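Side-chain contacts in ABM domain-containing protein (Caulobacter crescentus, PDB 3BM7), which is of unknown function but belongs to the antibiotic biosynthesis monooxygenase family and has a ferredoxin-like fold, consistent with an oxidoreductase role: residues A32-F37 with G68-L73; A50-C55 with L82-G87. All blocks are in the same frame, centred on the assembly; numbering follows the deposited sequence. Where two conformers were deposited one is given.

Contact 1 (A32-F37 with G68-L73)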
ATOM      1  N   ALA A  32       0.100 -10.933  21.702  1.00 19.36           N
ATOM      2  CA  ALA A  32      -0.873 -11.051  22.786  1.00 18.26           C
ATOM      3  C   ALA A  32      -1.693  -9.761  22.949  1.00 20.86           C
ATOM      4  O   ALA A  32      -2.750  -9.767  23.593  1.00 22.13           O
ATOM      5  CB  ALA A  32      -0.173 -11.428  24.090  1.00 19.65           C
ATOM      6  N   LYS A  33      -1.198  -8.653  22.396  1.00 19.64           N
ATOM      7  CA  LYS A  33      -1.889  -7.366  22.499  1.00 21.78           C
ATOM      8  C   LYS A  33      -2.478  -6.909  21.177  1.00 22.23           C
ATOM      9  O   LYS A  33      -2.880  -5.767  21.032  1.00 20.53           O
ATOM     10  CB  LYS A  33      -0.932  -6.301  23.055  1.00 21.40           C
ATOM     11  CG  LYS A  33      -0.399  -6.635  24.419  1.00 26.25           C
ATOM     12  CD  LYS A  33       0.451  -5.545  25.017  1.00 28.57           C
ATOM     13  CE  LYS A  33       0.615  -5.791  26.526  1.00 31.82           C
ATOM     14  NZ  LYS A  33       1.911  -5.302  27.032  1.00 38.84           N
ATOM     15  N   ALA A  34      -2.593  -7.825  20.215  1.00 22.39           N
ATOM     16  CA  ALA A  34      -3.172  -7.515  18.892  1.00 24.56           C
ATOM     17  C   ALA A  34      -4.610  -7.001  18.913  1.00 23.28           C
ATOM     18  O   ALA A  34      -4.942  -6.057  18.195  1.00 22.78           O
ATOM     19  CB  ALA A  34      -3.082  -8.752  17.959  1.00 26.79           C
ATOM     20  N   ALA A  35      -5.475  -7.589  19.743  1.00 23.39           N
ATOM     21  CA  ALA A  35      -6.844  -7.127  19.846  1.00 23.21           C
ATOM     22  C   ALA A  35      -6.932  -5.667  20.290  1.00 22.40           C
ATOM     23  O   ALA A  35      -7.703  -4.862  19.744  1.00 23.98           O
ATOM     24  CB  ALA A  35      -7.636  -8.037  20.849  1.00 24.77           C
ATOM     25  N   GLU A  36      -6.142  -5.335  21.309  0.50 21.90           N
ATOM     26  CA  GLU A  36      -6.053  -3.972  21.832  0.50 22.00           C
ATOM     27  C   GLU A  36      -5.580  -3.025  20.742  0.50 21.37           C
ATOM     28  O   GLU A  36      -6.198  -1.993  20.469  0.50 21.84           O
ATOM     29  CB  GLU A  36      -5.075  -3.957  23.020  0.50 22.70           C
ATOM     30  CG  GLU A  36      -4.812  -2.600  23.695  0.50 22.77           C
ATOM     31  CD  GLU A  36      -3.891  -2.722  24.919  0.50 24.15           C
ATOM     32  OE1 GLU A  36      -3.533  -3.860  25.301  0.50 27.65           O
ATOM     33  OE2 GLU A  36      -3.526  -1.684  25.507  0.50 28.62           O
ATOM     34  N   PHE A  37      -4.477  -3.403  20.117  1.00 19.70           N
ATOM     35  CA  PHE A  37      -3.909  -2.629  19.030  1.00 19.17           C
ATOM     36  C   PHE A  37      -4.952  -2.400  17.915  1.00 18.99           C
ATOM     37  O   PHE A  37      -5.130  -1.260  17.468  1.00 20.21           O
ATOM     38  CB  PHE A  37      -2.667  -3.301  18.455  1.00 18.35           C
ATOM     39  CG  PHE A  37      -2.291  -2.766  17.104  1.00 20.52           C
ATOM     40  CD1 PHE A  37      -1.686  -1.527  16.993  1.00 21.00           C
ATOM     41  CD2 PHE A  37      -2.632  -3.449  15.940  1.00 19.92           C
ATOM     42  CE1 PHE A  37      -1.346  -1.029  15.781  1.00 22.01           C
ATOM     43  CE2 PHE A  37      -2.301  -2.942  14.723  1.00 21.51           C
ATOM     44  CZ  PHE A  37      -1.683  -1.736  14.634  1.00 23.09           C
ATOM     45  N   GLY A  68       2.292 -10.841  14.518  1.00 24.33           N
ATOM     46  CA  GLY A  68       2.141  -9.498  15.068  1.00 23.74           C
ATOM     47  C   GLY A  68       2.550  -8.369  14.134  1.00 21.94           C
ATOM     48  O   GLY A  68       2.528  -7.224  14.547  1.00 21.75           O
ATOM     49  N   VAL A  69       2.858  -8.676  12.875  1.00 20.43           N
ATOM     50  CA  VAL A  69       3.262  -7.632  11.945  1.00 20.89           C
ATOM     51  C   VAL A  69       2.060  -7.137  11.165  1.00 19.59           C
ATOM     52  O   VAL A  69       1.248  -7.935  10.646  1.00 19.94           O
ATOM     53  CB  VAL A  69       4.430  -8.073  11.028  1.00 19.75           C
ATOM     54  CG1 VAL A  69       4.660  -7.002   9.905  1.00 21.81           C
ATOM     55  CG2 VAL A  69       5.692  -8.286  11.894  1.00 22.08           C
ATOM     56  N   TYR A  70       1.939  -5.802  11.058  1.00 18.99           N
ATOM     57  CA  TYR A  70       0.900  -5.152  10.299  1.00 18.76           C
ATOM     58  C   TYR A  70       1.561  -4.203   9.298  1.00 19.58           C
ATOM     59  O   TYR A  70       2.663  -3.744   9.541  1.00 19.40           O
ATOM     60  CB  TYR A  70      -0.002  -4.336  11.200  1.00 20.94           C
ATOM     61  CG  TYR A  70      -0.827  -5.164  12.139  1.00 18.29           C
ATOM     62  CD1 TYR A  70      -0.255  -5.640  13.312  1.00 20.43           C
ATOM     63  CD2 TYR A  70      -2.173  -5.418  11.877  1.00 20.10           C
ATOM     64  CE1 TYR A  70      -1.001  -6.426  14.178  1.00 21.01           C
ATOM     65  CE2 TYR A  70      -2.931  -6.190  12.754  1.00 20.42           C
ATOM     66  CZ  TYR A  70      -2.339  -6.654  13.903  1.00 20.14           C
ATOM     67  OH  TYR A  70      -3.071  -7.436  14.796  1.00 22.33           O
ATOM     68  N   LYS A  71       0.938  -4.023   8.162  1.00 18.63           N
ATOM     69  CA  LYS A  71       1.370  -3.001   7.214  1.00 20.14           C
ATOM     70  C   LYS A  71       0.187  -2.090   6.947  1.00 18.30           C
ATOM     71  O   LYS A  71      -0.947  -2.492   6.504  1.00 19.50           O
ATOM     72  CB  LYS A  71       1.929  -3.591   5.924  1.00 18.72           C
ATOM     73  CG  LYS A  71       3.125  -4.410   6.212  1.00 20.68           C
ATOM     74  CD  LYS A  71       3.977  -4.780   5.000  1.00 23.74           C
ATOM     75  CE  LYS A  71       5.183  -5.568   5.463  1.00 29.74           C
ATOM     76  NZ  LYS A  71       6.112  -5.851   4.332  1.00 33.55           N
ATOM     77  N   VAL A  72       0.372  -0.784   7.181  1.00 18.80           N
ATOM     78  CA  VAL A  72      -0.649   0.169   6.851  1.00 17.48           C
ATOM     79  C   VAL A  72      -0.356   0.693   5.452  1.00 18.38           C
ATOM     80  O   VAL A  72       0.733   1.168   5.200  1.00 19.71           O
ATOM     81  CB  VAL A  72      -0.729   1.391   7.821  1.00 19.65           C
ATOM     82  CG1 VAL A  72      -2.050   2.149   7.629  1.00 20.42           C
ATOM     83  CG2 VAL A  72      -0.543   0.955   9.292  1.00 21.20           C
ATOM     84  N   LEU A  73      -1.333   0.644   4.581  1.00 18.89           N
ATOM     85  CA  LEU A  73      -1.219   1.228   3.235  1.00 19.40           C
ATOM     86  C   LEU A  73      -1.887   2.586   3.326  1.00 19.23           C
ATOM     87  O   LEU A  73      -3.103   2.690   3.587  1.00 20.05           O
ATOM     88  CB  LEU A  73      -1.877   0.333   2.209  1.00 19.75           C
ATOM     89  CG  LEU A  73      -1.394  -1.128   2.268  1.00 20.17           C
ATOM     90  CD1 LEU A  73      -2.074  -1.951   1.158  1.00 24.81           C
ATOM     91  CD2 LEU A  73       0.099  -1.319   2.192  1.00 23.31           C
TER

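Contact 2 (A50-C55 with L82-G87). With EDO (1,2-ethanediol), chain B.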
ATOM      1  N   ALA A  50     -12.948   9.943   8.054  1.00 13.37           N
ATOM      2  CA  ALA A  50     -13.999  10.819   8.173  1.00 12.29           C
ATOM      3  C   ALA A  50     -13.589  12.282   8.156  1.00 14.81           C
ATOM      4  O   ALA A  50     -14.372  13.110   7.699  1.00 16.06           O
ATOM      5  CB  ALA A  50     -14.778  10.521   9.519  1.00 19.28           C
ATOM      6  N   ASN A  51     -12.431  12.618   8.721  1.00 18.71           N
ATOM      7  CA  ASN A  51     -12.029  14.001   8.963  1.00 19.80           C
ATOM      8  C   ASN A  51     -11.061  14.624   7.976  1.00 21.83           C
ATOM      9  O   ASN A  51     -10.966  15.853   7.917  1.00 24.09           O
ATOM     10  CB  ASN A  51     -11.427  14.140  10.368  1.00 21.20           C
ATOM     11  CG  ASN A  51     -12.399  13.784  11.452  1.00 24.90           C
ATOM     12  OD1 ASN A  51     -13.595  14.073  11.348  1.00 29.66           O
ATOM     13  ND2 ASN A  51     -11.901  13.208  12.536  1.00 29.21           N
ATOM     14  N   GLU A  52     -10.379  13.799   7.187  1.00 19.78           N
ATOM     15  CA  GLU A  52      -9.253  14.258   6.337  1.00 17.50           C
ATOM     16  C   GLU A  52      -9.485  14.010   4.855  1.00 17.80           C
ATOM     17  O   GLU A  52      -9.211  12.914   4.357  1.00 19.40           O
ATOM     18  CB  GLU A  52      -7.969  13.542   6.748  1.00 17.07           C
ATOM     19  CG  GLU A  52      -7.499  13.900   8.155  1.00 20.71           C
ATOM     20  CD  GLU A  52      -6.355  13.031   8.662  1.00 19.59           C
ATOM     21  OE1 GLU A  52      -5.383  12.751   7.890  1.00 22.38           O
ATOM     22  OE2 GLU A  52      -6.447  12.593   9.855  1.00 23.08           O
ATOM     23  N   PRO A  53     -10.000  15.020   4.143  1.00 18.81           N
ATOM     24  CA  PRO A  53     -10.231  14.841   2.713  1.00 19.35           C
ATOM     25  C   PRO A  53      -8.944  14.558   1.916  1.00 19.25           C
ATOM     26  O   PRO A  53      -9.027  14.039   0.813  1.00 23.63           O
ATOM     27  CB  PRO A  53     -10.901  16.165   2.287  1.00 22.73           C
ATOM     28  CG  PRO A  53     -10.597  17.105   3.321  1.00 28.31           C
ATOM     29  CD  PRO A  53     -10.430  16.343   4.602  1.00 21.08           C
ATOM     30  N   GLY A  54      -7.787  14.943   2.463  1.00 19.25           N
ATOM     31  CA  GLY A  54      -6.513  14.721   1.816  1.00 19.75           C
ATOM     32  C   GLY A  54      -5.940  13.348   2.022  1.00 19.74           C
ATOM     33  O   GLY A  54      -4.906  13.019   1.457  1.00 22.68           O
ATOM     34  N   CYS A  55      -6.586  12.541   2.864  1.00 18.78           N
ATOM     35  CA  CYS A  55      -6.180  11.162   3.024  1.00 19.38           C
ATOM     36  C   CYS A  55      -7.058  10.317   2.112  1.00 20.55           C
ATOM     37  O   CYS A  55      -8.240  10.187   2.345  1.00 22.17           O
ATOM     38  CB  CYS A  55      -6.333  10.722   4.458  1.00 18.84           C
ATOM     39  SG  CYS A  55      -5.792   9.003   4.651  1.00 22.36           S
ATOM     40  N   LEU A  82      -0.328  15.162   4.326  1.00 21.00           N
ATOM     41  CA  LEU A  82       0.464  14.349   5.241  1.00 22.48           C
ATOM     42  C   LEU A  82       0.907  15.102   6.505  1.00 21.69           C
ATOM     43  O   LEU A  82       0.881  14.571   7.633  1.00 22.15           O
ATOM     44  CB  LEU A  82       1.676  13.731   4.499  1.00 22.91           C
ATOM     45  CG  LEU A  82       2.635  12.891   5.364  1.00 25.98           C
ATOM     46  CD1 LEU A  82       1.946  11.756   6.127  1.00 23.16           C
ATOM     47  CD2 LEU A  82       3.794  12.339   4.507  1.00 27.52           C
ATOM     48  N   LYS A  83       1.356  16.348   6.326  1.00 21.62           N
ATOM     49  CA  LYS A  83       1.733  17.175   7.466  1.00 23.17           C
ATOM     50  C   LYS A  83       0.551  17.354   8.419  1.00 21.68           C
ATOM     51  O   LYS A  83       0.683  17.238   9.631  1.00 24.19           O
ATOM     52  CB  LYS A  83       2.221  18.547   6.999  1.00 22.51           C
ATOM     53  CG  LYS A  83       2.883  19.387   8.081  1.00 26.17           C
ATOM     54  CD  LYS A  83       3.334  20.731   7.516  1.00 27.24           C
ATOM     55  N   HIS A  84      -0.622  17.622   7.861  1.00 22.47           N
ATOM     56  CA  HIS A  84      -1.812  17.768   8.687  1.00 21.12           C
ATOM     57  C   HIS A  84      -2.094  16.461   9.450  1.00 20.41           C
ATOM     58  O   HIS A  84      -2.369  16.461  10.653  1.00 20.80           O
ATOM     59  CB  HIS A  84      -3.019  18.141   7.828  1.00 20.04           C
ATOM     60  CG  HIS A  84      -4.305  18.116   8.586  1.00 21.44           C
ATOM     61  ND1 HIS A  84      -4.690  19.133   9.431  1.00 22.94           N
ATOM     62  CD2 HIS A  84      -5.277  17.174   8.657  1.00 21.68           C
ATOM     63  CE1 HIS A  84      -5.850  18.822   9.985  1.00 22.93           C
ATOM     64  NE2 HIS A  84      -6.229  17.640   9.533  1.00 22.70           N
ATOM     65  N   HIS A  85      -2.041  15.357   8.721  1.00 20.02           N
ATOM     66  CA  HIS A  85      -2.351  14.042   9.267  1.00 20.53           C
ATOM     67  C   HIS A  85      -1.556  13.761  10.525  1.00 21.18           C
ATOM     68  O   HIS A  85      -2.101  13.314  11.533  1.00 22.06           O
ATOM     69  CB  HIS A  85      -2.025  12.970   8.227  1.00 20.73           C
ATOM     70  CG  HIS A  85      -2.196  11.585   8.729  1.00 20.11           C
ATOM     71  ND1 HIS A  85      -3.442  11.012   8.895  1.00 23.17           N
ATOM     72  CD2 HIS A  85      -1.291  10.651   9.110  1.00 21.68           C
ATOM     73  CE1 HIS A  85      -3.286   9.774   9.340  1.00 21.30           C
ATOM     74  NE2 HIS A  85      -1.997   9.539   9.513  1.00 22.48           N
ATOM     75  N   GLY A  86      -0.259  14.042  10.467  1.00 22.81           N
ATOM     76  CA  GLY A  86       0.654  13.661  11.539  1.00 23.86           C
ATOM     77  C   GLY A  86       0.530  14.494  12.799  1.00 25.98           C
ATOM     78  O   GLY A  86       1.081  14.147  13.849  1.00 28.56           O
ATOM     79  N   GLY A  87      -0.197  15.599  12.711  1.00 24.32           N
ATOM     80  CA  GLY A  87      -0.323  16.539  13.829  1.00 23.84           C
ATOM     81  C   GLY A  87      -1.660  16.650  14.535  1.00 23.38           C
ATOM     82  O   GLY A  87      -1.804  17.436  15.454  1.00 24.26           O
TER
HETATM   83  C1  EDO B  97     -13.643  14.687   4.678  1.00 52.10           C
HETATM   84  O1  EDO B  97     -13.441  15.051   6.042  1.00 48.74           O
HETATM   85  C2  EDO B  97     -13.233  13.234   4.495  1.00 49.96           C
HETATM   86  O2  EDO B  97     -13.589  12.808   3.180  1.00 57.76           O
HETATM   87  O   HOH W   1      -4.619  12.328  11.860  1.00 21.89           O

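Contact 1 (A32-F37 with G68-L73)
Phe-37 and Tyr-70 show how the first turn of a helix can meet a sheet largely through a pair of rings. The Phe-37 ring presents its edge to a face of Tyr-70 in a tilted edge-to-face pair, with centroids 4.7 Å apart and planes at 53°. One atom does most of the touching: Phe-37 CE2 stands over the middle of the phenol ring, 3.7 Å from Tyr-70 CD1, while its neighbour Phe-37 CD2 leans toward the hydroxyl end, 3.8 Å from Tyr-70 CZ. The torsions explain the meeting. In Phe-37, CG lies anti to the backbone N (chi1 163°), which carries the ring off the helix toward the sheet; in Tyr-70, CG lies anti to the carbonyl carbon (chi1 -67°), which swings the ring toward the start of the helix. The two side chains run in opposite directions as they pass.

Farther out, the methyl of Ala-34 closes on the phenol end, its CB 3.4 Å from Tyr-70 OH. That hydroxyl has its polar partner one turn along the same helix, where it hydrogen-bonds to Glu-38 OE2. Leu-60 and Val-29, on the strands flanking 69-76, also pack against both rings. The chemistry is therefore mixed: ring contacts, held by dispersion and ring electrostatics, make up most of the touching surface, while a single hydroxyl, anchored to a carboxylate, probably limits how far the Tyr-70 ring can shift.

Contact 2 (A50-C55 with L82-G87)
Glu-52, where the chain turns out of helix 34-51, extends its side chain to His-85 on helix 79-87 and makes the tight half of this contact. His-85 ND1 donates to Glu-52 OE1 over 2.8 Å, with an N-H...O angle of 153°. The acceptor lies almost in the imidazole plane and offers its syn lone pair, although carboxylate and ring are turned 55° apart. The other oxygen is held as well: Glu-52 OE2 is hydrogen-bonded to Tyr-90 OH, and a water donates to Glu-52 OE2 and to His-85 O, each at 2.7 Å. Both oxygens of the buried carboxylate are engaged, which should restrain its rotation. Tyr-58, Tyr-76 and Phe-91 meet the His-85 ring and hold it among aromatic neighbours.

The looser side belongs to exposed His-84, whose ring edge only brushes the aliphatic part of the glutamate, with CD2 4.0 Å from Glu-52 CG. On the helix 34-51 side, an ethanediol, probably from the crystallisation liquor, hydrogen-bonds to Ala-50 O.

A type I turn from Glu-52 to Cys-55 then leads into strand 55-62. The arrangement is a histidine-carboxylate hydrogen bond tying this helix-to-strand turn to helix 79-87, the first helix of the second beta-alpha-beta crossover of a ferredoxin-like fold.

Overall arrangement
Helix 34-51 serves both contacts, near its start in contact 1 and just beyond its end in contact 2, and the two lie on opposite sides of the chain's centre, about 21 Å apart between their centres. Contact 1 seats the helix on strand 69-76, within the helix-sheet interface; contact 2 joins the turn after it to helix 79-87, which follows that same strand in the chain. Both are mainly buried, but contact 2 reaches solvent through His-84, and contact 1 is only partly open, at Ala-34. Their chemistry differs accordingly: rings meeting in a largely apolar layer, with a hydroxyl at its edge, in the first; a directional hydrogen bond and a bridging water in the second.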